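Local structure of flower-specific defensin (Nicotiana alata, 4AAZ) at residues Glu6-Phe10 / Ala23-Glu27; Cys14-Cys20 / Asp31-Ser35. The protein defends the plant as an antifungal peptide against Fusarium oxysporum and Botrytis cinerea and retards the growth of Helicoverpa insect pests. All coordinates share one frame; numbering follows the deposited sequence. Where two conformers were deposited one is given.

Contact 1: Glu6-Phe10 / Ala23-Glu27; sequences ESNTF and ACISE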
ATOM      1  N   GLU A   6       1.441  -6.139  -1.656  1.00  3.28           N
ATOM      2  CA  GLU A   6       1.841  -5.587  -0.369  1.00  3.17           C
ATOM      3  C   GLU A   6       3.082  -4.740  -0.509  1.00  4.21           C
ATOM      4  O   GLU A   6       4.051  -5.122  -1.186  1.00  4.17           O
ATOM      5  CB  GLU A   6       2.053  -6.684   0.664  1.00  3.65           C
ATOM      6  CG  GLU A   6       2.276  -6.147   2.064  1.00  3.46           C
ATOM      7  CD  GLU A   6       2.176  -7.170   3.174  1.00  3.90           C
ATOM      8  OE1 GLU A   6       2.094  -8.404   2.890  1.00  5.76           O
ATOM      9  OE2 GLU A   6       2.195  -6.753   4.358  1.00  3.88           O
ATOM     10  N   SER A   7       3.087  -3.577   0.112  1.00  3.34           N
ATOM     11  CA  SER A   7       4.267  -2.730   0.150  1.00  2.18           C
ATOM     12  C   SER A   7       5.477  -3.427   0.707  1.00  2.26           C
ATOM     13  O   SER A   7       5.415  -4.082   1.752  1.00  4.17           O
ATOM     14  CB  SER A   7       3.967  -1.505   1.022  1.00  3.41           C
ATOM     15  OG  SER A   7       5.133  -0.690   1.254  1.00  3.73           O
ATOM     16  N   ASN A   8       6.619  -3.240   0.043  1.00  3.45           N
ATOM     17  CA  ASN A   8       7.859  -3.830   0.543  1.00  2.72           C
ATOM     18  C   ASN A   8       8.625  -2.958   1.513  1.00  4.29           C
ATOM     19  O   ASN A   8       9.514  -3.440   2.195  1.00  5.09           O
ATOM     20  CB  ASN A   8       8.735  -4.207  -0.634  1.00  4.06           C
ATOM     21  CG  ASN A   8       8.123  -5.329  -1.460  1.00  4.99           C
ATOM     22  OD1 ASN A   8       7.683  -6.324  -0.907  1.00  4.08           O
ATOM     23  ND2 ASN A   8       8.091  -5.176  -2.786  1.00  6.14           N
ATOM     24  N   THR A   9       8.307  -1.672   1.544  1.00  3.60           N
ATOM     25  CA  THR A   9       9.021  -0.707   2.370  1.00  2.52           C
ATOM     26  C   THR A   9       8.229  -0.087   3.508  1.00  4.09           C
ATOM     27  O   THR A   9       8.795   0.583   4.354  1.00  4.75           O
ATOM     28  CB  THR A   9       9.624   0.448   1.517  1.00  4.85           C
ATOM     29  OG1 THR A   9       8.607   1.369   1.073  1.00  6.06           O
ATOM     30  CG2 THR A   9      10.402  -0.085   0.355  1.00  5.03           C
ATOM     31  N   PHE A  10       6.912  -0.248   3.530  1.00  2.60           N
ATOM     32  CA  PHE A  10       6.126   0.345   4.618  1.00  2.84           C
ATOM     33  C   PHE A  10       6.363  -0.405   5.921  1.00  4.50           C
ATOM     34  O   PHE A  10       6.204  -1.624   5.958  1.00  4.29           O
ATOM     35  CB  PHE A  10       4.632   0.284   4.289  1.00  3.63           C
ATOM     36  CG  PHE A  10       3.738   0.796   5.372  1.00  3.30           C
ATOM     37  CD1 PHE A  10       3.524   2.153   5.543  1.00  5.51           C
ATOM     38  CD2 PHE A  10       3.085  -0.080   6.210  1.00  4.30           C
ATOM     39  CE1 PHE A  10       2.700   2.616   6.538  1.00  6.30           C
ATOM     40  CE2 PHE A  10       2.262   0.367   7.193  1.00  5.50           C
ATOM     41  CZ  PHE A  10       2.051   1.721   7.367  1.00  6.25           C
ATOM     42  N   ALA A  23       4.637   5.297   0.898  1.00  3.34           N
ATOM     43  CA  ALA A  23       5.529   4.170   0.643  1.00  2.52           C
ATOM     44  C   ALA A  23       5.274   3.559  -0.711  1.00  2.37           C
ATOM     45  O   ALA A  23       6.188   3.283  -1.471  1.00  3.53           O
ATOM     46  CB  ALA A  23       5.352   3.127   1.756  1.00  3.17           C
ATOM     47  N   CYS A  24       4.009   3.325  -1.030  1.00  2.83           N
ATOM     48  CA  CYS A  24       3.657   2.712  -2.299  1.00  2.17           C
ATOM     49  C   CYS A  24       4.077   3.549  -3.490  1.00  1.80           C
ATOM     50  O   CYS A  24       4.582   3.028  -4.486  1.00  2.83           O
ATOM     51  CB  CYS A  24       2.167   2.420  -2.313  1.00  3.76           C
ATOM     52  SG  CYS A  24       1.709   1.062  -1.170  1.00  3.43           S
ATOM     53  N   ILE A  25       3.855   4.858  -3.395  1.00  2.74           N
ATOM     54  CA  ILE A  25       4.275   5.749  -4.482  1.00  3.97           C
ATOM     55  C   ILE A  25       5.805   5.735  -4.598  1.00  3.46           C
ATOM     56  O   ILE A  25       6.354   5.769  -5.700  1.00  3.83           O
ATOM     57  CB  ILE A  25       3.654   7.162  -4.307  1.00  3.00           C
ATOM     58  CG1 ILE A  25       2.154   7.036  -4.515  1.00  4.22           C
ATOM     59  CG2 ILE A  25       4.238   8.151  -5.291  1.00  5.29           C
ATOM     60  CD1 ILE A  25       1.354   8.310  -4.245  1.00  6.32           C
ATOM     61  N   SER A  26       6.512   5.670  -3.470  1.00  3.65           N
ATOM     62  CA  SER A  26       7.975   5.559  -3.451  0.51  2.65           C
ATOM     63  C   SER A  26       8.444   4.324  -4.191  1.00  5.39           C
ATOM     64  O   SER A  26       9.548   4.299  -4.731  1.00  5.66           O
ATOM     65  CB  SER A  26       8.526   5.485  -2.021  0.51  6.49           C
ATOM     66  OG  SER A  26       8.401   6.702  -1.316  0.51 12.81           O
ATOM     67  N   GLU A  27       7.594   3.282  -4.199  1.00  3.21           N
ATOM     68  CA  GLU A  27       7.876   2.000  -4.831  1.00  2.92           C
ATOM     69  C   GLU A  27       7.331   1.913  -6.257  1.00  4.80           C
ATOM     70  O   GLU A  27       7.347   0.865  -6.862  1.00  5.65           O
ATOM     71  CB  GLU A  27       7.282   0.871  -3.995  1.00  3.44           C
ATOM     72  CG  GLU A  27       7.940   0.690  -2.652  1.00  4.55           C
ATOM     73  CD  GLU A  27       7.241  -0.321  -1.766  1.00  5.03           C
ATOM     74  OE1 GLU A  27       6.961  -1.451  -2.219  1.00  4.69           O
ATOM     75  OE2 GLU A  27       6.968  -0.006  -0.578  1.00  5.44           O
TER
HETATM   76  O   HOH W   1       8.450  -2.605  -4.134  1.00 10.28           O
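In this defensin domain, one piece of a longer precursor, the loop that follows strand 2-6 is fastened to the C-terminal end of helix 17-26 by one carboxylate, that of Glu27, held between Ser7 and Thr9. Three donors converge on Glu27 OE2. Ser7 OG arrives on the syn side, 2.7 Å from Glu27 OE2, while Thr9 OG1 reaches the same oxygen, also at 2.7 Å, from the anti side. Thr9 N is 3.0 Å from Glu27 OE2 and comes from well above the carboxylate plane. The other oxygen, Glu27 OE1, takes a nearly straight bond (167°) from Asn8 N at 2.9 Å, and a water links it to Asn8 ND2. With both oxygens gripped, the group can hardly rotate, and its charge is probably well stabilised. A glutamate suits the place because its extended chain spans the gap. With chi1 at 173°, Ser7 OG swings away from its own amide to a position between Glu27 OE2 and Phe10 N, accepting from the latter at 2.9 Å. Beside it Ala23 CB, small enough for close approach, packs 3.9 Å from Phe10 CB, at the edge of the Phe10 ring. Ser7 OG accepting from the backbone N three residues on is an ST motif, here clasped to a helix end of the defensin fold.

Contact 2: Cys14-Cys20 / Asp31-Ser35; sequences CITKPPC and DGHCS. With PO4 (phosphate ion), chain F; EDO (1,2-ethanediol), chain C.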
ATOM      1  N   CYS A  14      -0.758  -1.202   9.103  1.00  4.53           N
ATOM      2  CA  CYS A  14      -1.353  -0.121   8.337  1.00  3.70           C
ATOM      3  C   CYS A  14      -2.640   0.300   9.033  1.00  4.48           C
ATOM      4  O   CYS A  14      -3.612  -0.472   9.087  1.00  6.02           O
ATOM      5  CB  CYS A  14      -1.631  -0.603   6.920  1.00  4.23           C
ATOM      6  SG  CYS A  14      -1.928   0.734   5.743  1.00  5.15           S
ATOM      7  N   ILE A  15      -2.649   1.519   9.559  1.00  4.56           N
ATOM      8  CA  ILE A  15      -3.838   2.078  10.210  1.00  6.35           C
ATOM      9  C   ILE A  15      -4.337   3.294   9.458  1.00  6.20           C
ATOM     10  O   ILE A  15      -5.529   3.397   9.184  1.00  8.27           O
ATOM     11  CB  ILE A  15      -3.575   2.444  11.693  1.00  9.22           C
ATOM     12  CG1 ILE A  15      -3.203   1.180  12.484  1.00 10.28           C
ATOM     13  CG2 ILE A  15      -4.771   3.145  12.311  1.00 11.20           C
ATOM     14  CD1 ILE A  15      -4.296   0.108  12.538  1.00 13.13           C
ATOM     15  N   THR A  16      -3.457   4.222   9.098  1.00  4.08           N
ATOM     16  CA  THR A  16      -3.872   5.383   8.316  1.00  4.33           C
ATOM     17  C   THR A  16      -3.212   5.377   6.946  1.00  5.91           C
ATOM     18  O   THR A  16      -2.086   4.895   6.759  1.00  4.71           O
ATOM     19  CB  THR A  16      -3.577   6.717   9.015  1.00  5.94           C
ATOM     20  OG1 THR A  16      -2.162   6.909   9.095  1.00  9.52           O
ATOM     21  CG2 THR A  16      -4.215   6.768  10.373  1.00  7.91           C
ATOM     22  N   LYS A  17      -3.943   5.908   5.978  1.00  3.99           N
ATOM     23  CA  LYS A  17      -3.523   5.896   4.584  1.00  3.49           C
ATOM     24  C   LYS A  17      -2.226   6.662   4.265  1.00  4.68           C
ATOM     25  O   LYS A  17      -1.387   6.152   3.512  1.00  4.38           O
ATOM     26  CB  LYS A  17      -4.624   6.438   3.686  1.00  5.53           C
ATOM     27  CG  LYS A  17      -4.316   6.299   2.192  1.00  4.49           C
ATOM     28  CD  LYS A  17      -5.396   6.926   1.336  1.00  5.28           C
ATOM     29  CE  LYS A  17      -5.210   6.649  -0.125  1.00  6.32           C
ATOM     30  NZ  LYS A  17      -5.440   5.212  -0.448  1.00  6.11           N
ATOM     31  N   PRO A  18      -2.059   7.894   4.782  1.00  3.53           N
ATOM     32  CA  PRO A  18      -0.953   8.703   4.214  1.00  4.35           C
ATOM     33  C   PRO A  18       0.438   8.048   4.158  1.00  4.10           C
ATOM     34  O   PRO A  18       1.072   8.109   3.100  1.00  4.49           O
ATOM     35  CB  PRO A  18      -0.964   9.963   5.092  1.00  6.65           C
ATOM     36  CG  PRO A  18      -2.433  10.111   5.412  1.00  5.58           C
ATOM     37  CD  PRO A  18      -2.917   8.699   5.664  1.00  4.90           C
ATOM     38  N   PRO A  19       0.933   7.429   5.239  1.00  3.67           N
ATOM     39  CA  PRO A  19       2.277   6.852   5.138  1.00  4.58           C
ATOM     40  C   PRO A  19       2.335   5.628   4.228  1.00  4.71           C
ATOM     41  O   PRO A  19       3.391   5.301   3.680  1.00  4.44           O
ATOM     42  CB  PRO A  19       2.605   6.484   6.579  1.00  6.04           C
ATOM     43  CG  PRO A  19       1.293   6.262   7.221  1.00  5.58           C
ATOM     44  CD  PRO A  19       0.392   7.316   6.602  1.00  4.58           C
ATOM     45  N   CYS A  20       1.217   4.914   4.099  1.00  3.12           N
ATOM     46  CA  CYS A  20       1.140   3.745   3.235  1.00  3.00           C
ATOM     47  C   CYS A  20       1.118   4.170   1.759  1.00  2.22           C
ATOM     48  O   CYS A  20       1.870   3.654   0.930  1.00  4.07           O
ATOM     49  CB  CYS A  20      -0.109   2.932   3.590  1.00  3.10           C
ATOM     50  SG  CYS A  20      -0.476   1.591   2.418  1.00  4.07           S
ATOM     51  N   ASP A  31      -0.951   4.067  -5.776  1.00  3.31           N
ATOM     52  CA  ASP A  31      -1.641   4.322  -4.515  1.00  2.55           C
ATOM     53  C   ASP A  31      -1.277   3.228  -3.523  1.00  3.15           C
ATOM     54  O   ASP A  31      -0.719   2.182  -3.895  1.00  3.05           O
ATOM     55  CB  ASP A  31      -3.167   4.361  -4.709  1.00  3.39           C
ATOM     56  CG  ASP A  31      -3.919   4.806  -3.460  1.00  5.03           C
ATOM     57  OD1 ASP A  31      -3.490   5.806  -2.846  1.00  5.40           O
ATOM     58  OD2 ASP A  31      -4.950   4.186  -3.090  1.00  5.37           O
ATOM     59  N   GLY A  32      -1.606   3.474  -2.258  1.00  2.45           N
ATOM     60  CA  GLY A  32      -1.586   2.454  -1.237  1.00  2.86           C
ATOM     61  C   GLY A  32      -2.756   2.645  -0.306  1.00  2.34           C
ATOM     62  O   GLY A  32      -3.148   3.766  -0.033  1.00  3.95           O
ATOM     63  N   HIS A  33      -3.314   1.544   0.197  1.00  2.52           N
ATOM     64  CA  HIS A  33      -4.376   1.574   1.180  1.00  3.26           C
ATOM     65  C   HIS A  33      -4.151   0.493   2.223  1.00  4.12           C
ATOM     66  O   HIS A  33      -3.353  -0.444   2.013  1.00  3.59           O
ATOM     67  CB  HIS A  33      -5.736   1.378   0.509  1.00  3.62           C
ATOM     68  CG  HIS A  33      -5.916   0.003  -0.049  1.00  3.61           C
ATOM     69  ND1 HIS A  33      -5.347  -0.383  -1.242  1.00  3.18           N
ATOM     70  CD2 HIS A  33      -6.563  -1.083   0.431  1.00  4.34           C
ATOM     71  CE1 HIS A  33      -5.631  -1.653  -1.470  1.00  3.73           C
ATOM     72  NE2 HIS A  33      -6.370  -2.100  -0.475  1.00  5.04           N
ATOM     73  N   CYS A  34      -4.855   0.598   3.342  1.00  3.85           N
ATOM     74  CA  CYS A  34      -4.753  -0.395   4.409  1.00  3.39           C
ATOM     75  C   CYS A  34      -5.800  -1.473   4.254  1.00  4.46           C
ATOM     76  O   CYS A  34      -6.953  -1.197   3.954  1.00  5.62           O
ATOM     77  CB  CYS A  34      -4.937   0.249   5.775  1.00  4.27           C
ATOM     78  SG  CYS A  34      -3.770   1.544   6.184  1.00  6.09           S
ATOM     79  N   SER A  35      -5.405  -2.726   4.490  1.00  4.72           N
ATOM     80  CA  SER A  35      -6.391  -3.810   4.569  1.00  5.44           C
ATOM     81  C   SER A  35      -7.033  -3.813   5.956  1.00  5.52           C
ATOM     82  O   SER A  35      -6.534  -3.183   6.885  1.00  7.65           O
ATOM     83  CB  SER A  35      -5.759  -5.150   4.223  1.00  8.71           C
ATOM     84  OG  SER A  35      -4.922  -5.614   5.257  1.00  5.84           O
TER
HETATM   85  P   PO4 F1051      -5.943  -8.902   4.400  1.00  8.74           P
HETATM   86  O1  PO4 F1051      -4.681  -8.119   4.537  1.00  8.60           O
HETATM   87  O2  PO4 F1051      -6.984  -8.164   3.590  1.00  9.83           O
HETATM   88  O3  PO4 F1051      -5.587 -10.109   3.573  1.00 12.03           O
HETATM   89  O4  PO4 F1051      -6.468  -9.231   5.728  1.00 11.42           O
HETATM   90  C1  EDO C1048      -6.775   8.924  -4.049  1.00  8.46           C
HETATM   91  O1  EDO C1048      -6.438   9.931  -5.043  1.00  8.35           O
HETATM   92  C2  EDO C1048      -5.806   7.749  -4.118  1.00  7.54           C
HETATM   93  O2  EDO C1048      -4.536   8.161  -3.630  1.00  6.66           O
HETATM   94  O   HOH W   2      -6.276  -1.213   9.028  1.00 16.24           O
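Cys14 and Cys34 make the covalent link between the two segments, SG to SG at 2.1 Å, with a left-handed disulfide torsion of -68°. A chi1 of -164° turns Cys14 SG toward Cys34, whose own SG stands beside its backbone N. The bridge, between residues whose CA atoms are 5.2 Å apart, ties the chain ahead of helix 17-26 to the end of strand 31-34.

Non-bonded sulfur packing continues toward the helix. Cys20 SG rests over the strand backbone 3.5 Å from His33 O. Gly32, with no side chain, suits its place by letting Cys20 and its helical turn pack close to the strand. Cys20 and Cys24 of the helix are disulfide-bonded to Cys41 and Cys43 of strand 41-46, the signature of the cysteine-stabilised alpha-beta fold of plant defensins, and Gly32-His33-Cys34 supplies the Gly-X-Cys element of its gamma-core.

Charge and hydrogen bonding gather at Lys17. Its long chain runs extended until a final bend (chi4 69°) turns NZ to the strand edge. Lys17 NZ forms a salt bridge with Asp31 OD2 at 2.9 Å, on the syn lone pair, and a weak bond to OD1; it also donates to Gly32 O at 2.7 Å from above the carbonyl plane. Lysine suits the place because its four-carbon chain carries NZ to both acceptors. Ethanediol, probably from the crystallisation liquor, donates to Asp31 OD1.

Water and ion contacts lie at the other end. One water bridges Cys14 O and Ser35 O, and Ser35 OG donates at 2.6 Å to O1 of a phosphate ion, likewise probably from the liquor and also bound by Arg40 NE and Leu38 N.

Both contacts use helix 17-26, but contact 1 takes its C-terminal end and contact 2 its N-terminal end with the chain leading into it. Each is partly buried, pairing buried residues (Ala23 and Cys24; Cys14, Cys20 and Gly32) with exposed ones. Contact 1 joins the helix to a loop chiefly through hydrogen bonds to a carboxylate; contact 2 joins the helix start and the chain before it to strand 31-34, by a salt bridge and a disulfide respectively. They meet along the inner side of the helix, where Cys24 SG packs 3.6 Å from Gly32 CA and Phe10 CE1 lies 3.7 Å from Cys20 N. There Cys20 and Cys24, one helical turn apart, face the central strand.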